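Local atomic coordinates of thiamin pyrophosphokinase (Geobacillus thermodenitrificans, PDB entry 3K94), a protein that catalyses the transfer of a pyrophosphate group from ATP to thiamin, yielding thiamin diphosphate. Residues 154-165 with 196-206. Residues are numbered along the deposited sequence; the frame is centred on the assembly and turned at random.
Sequences YIPVSETVAEFT and TFSFSEGILMM
Ile155 and Met205 form an antiparallel hydrogen-bonded pair, Ile155 N reaching Met205 O at 2.9 Å and Met205 N returning to Ile155 O, where residues 154-156 and 204-206 run antiparallel, their axes 4.6 Å apart at closest and 156° between their directions. Toward the other ends of the segments the two backbones pair again, in a second sheet, where Thr165 and Ser198 exchange backbone bonds. Between the two sheets, Ile203 O accepts from Val157 N and, at a longer 3.3 Å, from Ser158 N. Ser158 OG bridges the turn: it takes the Ile203 N-H at 2.8 Å and gives its own proton to Thr160 O, approaching from above that carbonyl plane. Gly202 lies against this hydroxyl, and a CB there would collide with both Ser158 OG and Thr160 O.

Inside, Tyr154 reaches across to the other sheet. With CG beside its own backbone N (chi1 -66°), its ring runs alongside Met206, in an oblique Met-aromatic contact with SE, and sets CE1 3.7 Å above the centre of the Phe197 ring, the two planes inclined at 52°. Leu204 wedges CD2 between Phe164 CE1 at 3.4 Å and Tyr154 CD1 at 3.6 Å, while its CB lies over the rim of one Phe199 face. Phe164 CZ sits over the rim of one Tyr154 face. Replacing Tyr154 with an alanine would probably take away the ring that Phe197, Leu204 CD2 and Met206 SE meet, and open a gap between the sheets. On the opposite face of the first sheet, Ile155 and Met205 pack against Phe110 of the second subunit.

Backbone bonds thus pair the two segments in both sheets, and an aromatic and aliphatic core fills the space between, consistent with a beta-sandwich in the thiamin-binding domain; within it Tyr154 OH is buried without a hydrogen-bonding partner in the model.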
loop_
_atom_site.group_PDB
_atom_site.type_symbol
_atom_site.label_atom_id
_atom_site.label_comp_id
_atom_site.label_asym_id
_atom_site.label_seq_id
_atom_site.Cartn_x
_atom_site.Cartn_y
_atom_site.Cartn_z
ATOM N N TYR B 154 2.442 0.307 -13.747
ATOM C CA TYR B 154 1.322 -0.567 -14.042
ATOM C C TYR B 154 1.564 -1.917 -13.408
ATOM O O TYR B 154 2.647 -2.500 -13.560
ATOM C CB TYR B 154 1.133 -0.723 -15.547
ATOM C CG TYR B 154 0.716 0.561 -16.204
ATOM C CD1 TYR B 154 -0.597 0.997 -16.134
ATOM C CD2 TYR B 154 1.637 1.351 -16.887
ATOM C CE1 TYR B 154 -0.984 2.180 -16.725
ATOM C CE2 TYR B 154 1.259 2.524 -17.484
ATOM C CZ TYR B 154 -0.053 2.944 -17.397
ATOM O OH TYR B 154 -0.440 4.127 -17.986
ATOM N N ILE B 155 0.556 -2.396 -12.688
ATOM C CA ILE B 155 0.611 -3.693 -12.041
ATOM C C ILE B 155 -0.629 -4.501 -12.385
ATOM O O ILE B 155 -1.746 -4.032 -12.183
ATOM C CB ILE B 155 0.724 -3.550 -10.521
ATOM C CG1 ILE B 155 2.010 -2.816 -10.169
ATOM C CG2 ILE B 155 0.704 -4.922 -9.847
ATOM C CD1 ILE B 155 2.174 -2.539 -8.691
ATOM N N PRO B 156 -0.439 -5.718 -12.920
ATOM C CA PRO B 156 -1.573 -6.588 -13.248
ATOM C C PRO B 156 -2.252 -7.094 -11.974
ATOM O O PRO B 156 -1.575 -7.548 -11.066
ATOM C CB PRO B 156 -0.907 -7.761 -13.967
ATOM C CG PRO B 156 0.441 -7.840 -13.349
ATOM C CD PRO B 156 0.850 -6.407 -13.098
ATOM N N VAL B 157 -3.571 -6.992 -11.905
ATOM C CA VAL B 157 -4.324 -7.509 -10.773
ATOM C C VAL B 157 -4.807 -8.926 -11.085
ATOM O O VAL B 157 -4.716 -9.832 -10.253
ATOM C CB VAL B 157 -5.527 -6.597 -10.443
ATOM C CG1 VAL B 157 -6.420 -7.243 -9.409
ATOM C CG2 VAL B 157 -5.041 -5.234 -9.962
ATOM N N SER B 158 -5.320 -9.106 -12.296
ATOM C CA SER B 158 -5.715 -10.421 -12.788
ATOM C C SER B 158 -4.479 -11.239 -13.159
ATOM O O SER B 158 -3.379 -10.694 -13.307
ATOM C CB SER B 158 -6.595 -10.252 -14.014
ATOM O OG SER B 158 -5.892 -9.493 -14.978
ATOM N N GLU B 159 -4.662 -12.544 -13.326
ATOM C CA GLU B 159 -3.546 -13.427 -13.641
ATOM C C GLU B 159 -2.827 -13.003 -14.927
ATOM O O GLU B 159 -1.600 -13.103 -15.037
ATOM C CB GLU B 159 -4.016 -14.881 -13.733
ATOM C CG GLU B 159 -2.999 -15.869 -13.210
ATOM C CD GLU B 159 -2.485 -15.485 -11.830
ATOM O OE1 GLU B 159 -3.280 -14.948 -11.022
ATOM O OE2 GLU B 159 -1.289 -15.716 -11.553
ATOM N N THR B 160 -3.588 -12.531 -15.904
ATOM C CA THR B 160 -2.978 -12.023 -17.121
ATOM C C THR B 160 -3.682 -10.755 -17.572
ATOM O O THR B 160 -4.834 -10.510 -17.223
ATOM C CB THR B 160 -2.975 -13.069 -18.268
ATOM O OG1 THR B 160 -4.257 -13.112 -18.895
ATOM C CG2 THR B 160 -2.628 -14.458 -17.745
ATOM N N VAL B 161 -2.959 -9.937 -18.322
ATOM C CA VAL B 161 -3.505 -8.737 -18.937
ATOM C C VAL B 161 -3.059 -8.737 -20.390
ATOM O O VAL B 161 -1.863 -8.687 -20.675
ATOM C CB VAL B 161 -2.996 -7.467 -18.244
ATOM C CG1 VAL B 161 -3.233 -6.244 -19.127
ATOM C CG2 VAL B 161 -3.667 -7.296 -16.867
ATOM N N ALA B 162 -4.016 -8.816 -21.309
ATOM C CA ALA B 162 -3.677 -8.997 -22.721
ATOM C C ALA B 162 -3.645 -7.700 -23.505
ATOM O O ALA B 162 -4.321 -6.724 -23.156
ATOM C CB ALA B 162 -4.623 -9.995 -23.381
ATOM N N GLU B 163 -2.842 -7.726 -24.567
ATOM C CA GLU B 163 -2.695 -6.643 -25.527
ATOM C C GLU B 163 -2.492 -5.291 -24.862
ATOM O O GLU B 163 -3.106 -4.299 -25.241
ATOM C CB GLU B 163 -3.880 -6.601 -26.493
ATOM C CG GLU B 163 -4.140 -7.910 -27.225
ATOM C CD GLU B 163 -5.374 -7.831 -28.112
ATOM O OE1 GLU B 163 -5.536 -6.808 -28.811
ATOM O OE2 GLU B 163 -6.185 -8.779 -28.105
ATOM N N PHE B 164 -1.618 -5.256 -23.866
ATOM C CA PHE B 164 -1.291 -4.002 -23.221
ATOM C C PHE B 164 -0.525 -3.093 -24.192
ATOM O O PHE B 164 0.478 -3.497 -24.771
ATOM C CB PHE B 164 -0.493 -4.259 -21.951
ATOM C CG PHE B 164 -0.266 -3.036 -21.144
ATOM C CD1 PHE B 164 -1.342 -2.344 -20.607
ATOM C CD2 PHE B 164 1.015 -2.560 -20.925
ATOM C CE1 PHE B 164 -1.141 -1.199 -19.863
ATOM C CE2 PHE B 164 1.218 -1.424 -20.167
ATOM C CZ PHE B 164 0.133 -0.746 -19.631
ATOM N N THR B 165 -1.008 -1.865 -24.371
ATOM C CA THR B 165 -0.420 -0.946 -25.340
ATOM C C THR B 165 -0.335 0.467 -24.780
ATOM O O THR B 165 -1.302 0.980 -24.214
ATOM C CB THR B 165 -1.238 -0.927 -26.645
ATOM O OG1 THR B 165 -1.207 -2.228 -27.242
ATOM C CG2 THR B 165 -0.690 0.117 -27.625
ATOM N N THR B 196 -1.941 7.305 -23.873
ATOM C CA THR B 196 -2.971 6.324 -23.578
ATOM C C THR B 196 -2.365 5.020 -23.064
ATOM O O THR B 196 -1.188 4.723 -23.319
ATOM C CB THR B 196 -3.789 5.991 -24.841
ATOM O OG1 THR B 196 -2.903 5.569 -25.877
ATOM C CG2 THR B 196 -4.547 7.212 -25.332
ATOM N N PHE B 197 -3.167 4.261 -22.323
ATOM C CA PHE B 197 -2.902 2.845 -22.110
ATOM C C PHE B 197 -4.154 2.083 -22.469
ATOM O O PHE B 197 -5.249 2.594 -22.294
ATOM C CB PHE B 197 -2.402 2.515 -20.683
ATOM C CG PHE B 197 -3.376 2.838 -19.564
ATOM C CD1 PHE B 197 -3.483 4.131 -19.069
ATOM C CD2 PHE B 197 -4.126 1.832 -18.961
ATOM C CE1 PHE B 197 -4.357 4.435 -18.016
ATOM C CE2 PHE B 197 -5.010 2.113 -17.896
ATOM C CZ PHE B 197 -5.124 3.424 -17.428
ATOM N N SER B 198 -3.999 0.876 -22.995
ATOM C CA SER B 198 -5.161 0.070 -23.331
ATOM C C SER B 198 -4.823 -1.394 -23.194
ATOM O O SER B 198 -3.662 -1.784 -23.279
ATOM C CB SER B 198 -5.654 0.372 -24.756
ATOM O OG SER B 198 -4.730 -0.081 -25.739
ATOM N N PHE B 199 -5.845 -2.208 -22.987
ATOM C CA PHE B 199 -5.668 -3.644 -22.895
ATOM C C PHE B 199 -7.006 -4.279 -23.187
ATOM O O PHE B 199 -8.040 -3.648 -22.990
ATOM C CB PHE B 199 -5.112 -4.071 -21.521
ATOM C CG PHE B 199 -5.926 -3.590 -20.335
ATOM C CD1 PHE B 199 -5.802 -2.284 -19.874
ATOM C CD2 PHE B 199 -6.788 -4.453 -19.667
ATOM C CE1 PHE B 199 -6.542 -1.835 -18.780
ATOM C CE2 PHE B 199 -7.529 -4.018 -18.555
ATOM C CZ PHE B 199 -7.409 -2.705 -18.112
ATOM N N SER B 200 -6.990 -5.522 -23.657
ATOM C CA SER B 200 -8.221 -6.161 -24.122
ATOM C C SER B 200 -8.777 -7.161 -23.121
ATOM O O SER B 200 -9.948 -7.518 -23.181
ATOM C CB SER B 200 -7.976 -6.870 -25.458
ATOM O OG SER B 200 -7.156 -8.005 -25.259
ATOM N N GLU B 201 -7.930 -7.631 -22.213
ATOM C CA GLU B 201 -8.358 -8.602 -21.211
ATOM C C GLU B 201 -7.723 -8.339 -19.859
ATOM O O GLU B 201 -6.586 -7.872 -19.782
ATOM C CB GLU B 201 -7.992 -10.021 -21.636
ATOM C CG GLU B 201 -8.772 -10.545 -22.810
ATOM C CD GLU B 201 -8.469 -12.002 -23.075
ATOM O OE1 GLU B 201 -7.810 -12.631 -22.216
ATOM O OE2 GLU B 201 -8.887 -12.514 -24.136
ATOM N N GLY B 202 -8.460 -8.665 -18.801
ATOM C CA GLY B 202 -7.917 -8.649 -17.456
ATOM C C GLY B 202 -8.213 -7.392 -16.657
ATOM O O GLY B 202 -9.103 -6.614 -17.004
ATOM N N ILE B 203 -7.452 -7.202 -15.582
ATOM C CA ILE B 203 -7.668 -6.100 -14.653
ATOM C C ILE B 203 -6.331 -5.505 -14.257
ATOM O O ILE B 203 -5.439 -6.220 -13.808
ATOM C CB ILE B 203 -8.377 -6.564 -13.373
ATOM C CG1 ILE B 203 -9.662 -7.322 -13.705
ATOM C CG2 ILE B 203 -8.683 -5.370 -12.460
ATOM C CD1 ILE B 203 -10.442 -7.706 -12.477
ATOM N N LEU B 204 -6.191 -4.194 -14.394
ATOM C CA LEU B 204 -4.876 -3.577 -14.282
ATOM C C LEU B 204 -4.863 -2.392 -13.334
ATOM O O LEU B 204 -5.757 -1.539 -13.373
ATOM C CB LEU B 204 -4.404 -3.119 -15.659
ATOM C CG LEU B 204 -3.003 -2.528 -15.755
ATOM C CD1 LEU B 204 -1.982 -3.657 -15.737
ATOM C CD2 LEU B 204 -2.854 -1.706 -17.025
HETATM N N MSE B 205 -3.837 -2.329 -12.495
HETATM C CA MSE B 205 -3.685 -1.217 -11.575
HETATM C C MSE B 205 -2.699 -0.195 -12.106
HETATM O O MSE B 205 -1.616 -0.552 -12.558
HETATM C CB MSE B 205 -3.222 -1.723 -10.205
HETATM C CG MSE B 205 -2.949 -0.610 -9.216
HETATM SE SE MSE B 205 -2.438 -1.242 -7.418
HETATM C CE MSE B 205 -1.104 -2.567 -7.911
HETATM N N MSE B 206 -3.072 1.081 -12.055
HETATM C CA MSE B 206 -2.112 2.141 -12.344
HETATM C C MSE B 206 -1.818 2.992 -11.119
HETATM O O MSE B 206 -2.728 3.417 -10.423
HETATM C CB MSE B 206 -2.578 3.052 -13.481
HETATM C CG MSE B 206 -1.587 4.197 -13.746
HETATM SE SE MSE B 206 -2.063 5.420 -15.225
HETATM C CE MSE B 206 -3.856 5.981 -14.633
HETATM O O HOH W 1 -4.662 -2.800 -26.596
HETATM O O HOH W 2 -2.778 2.824 -25.682
#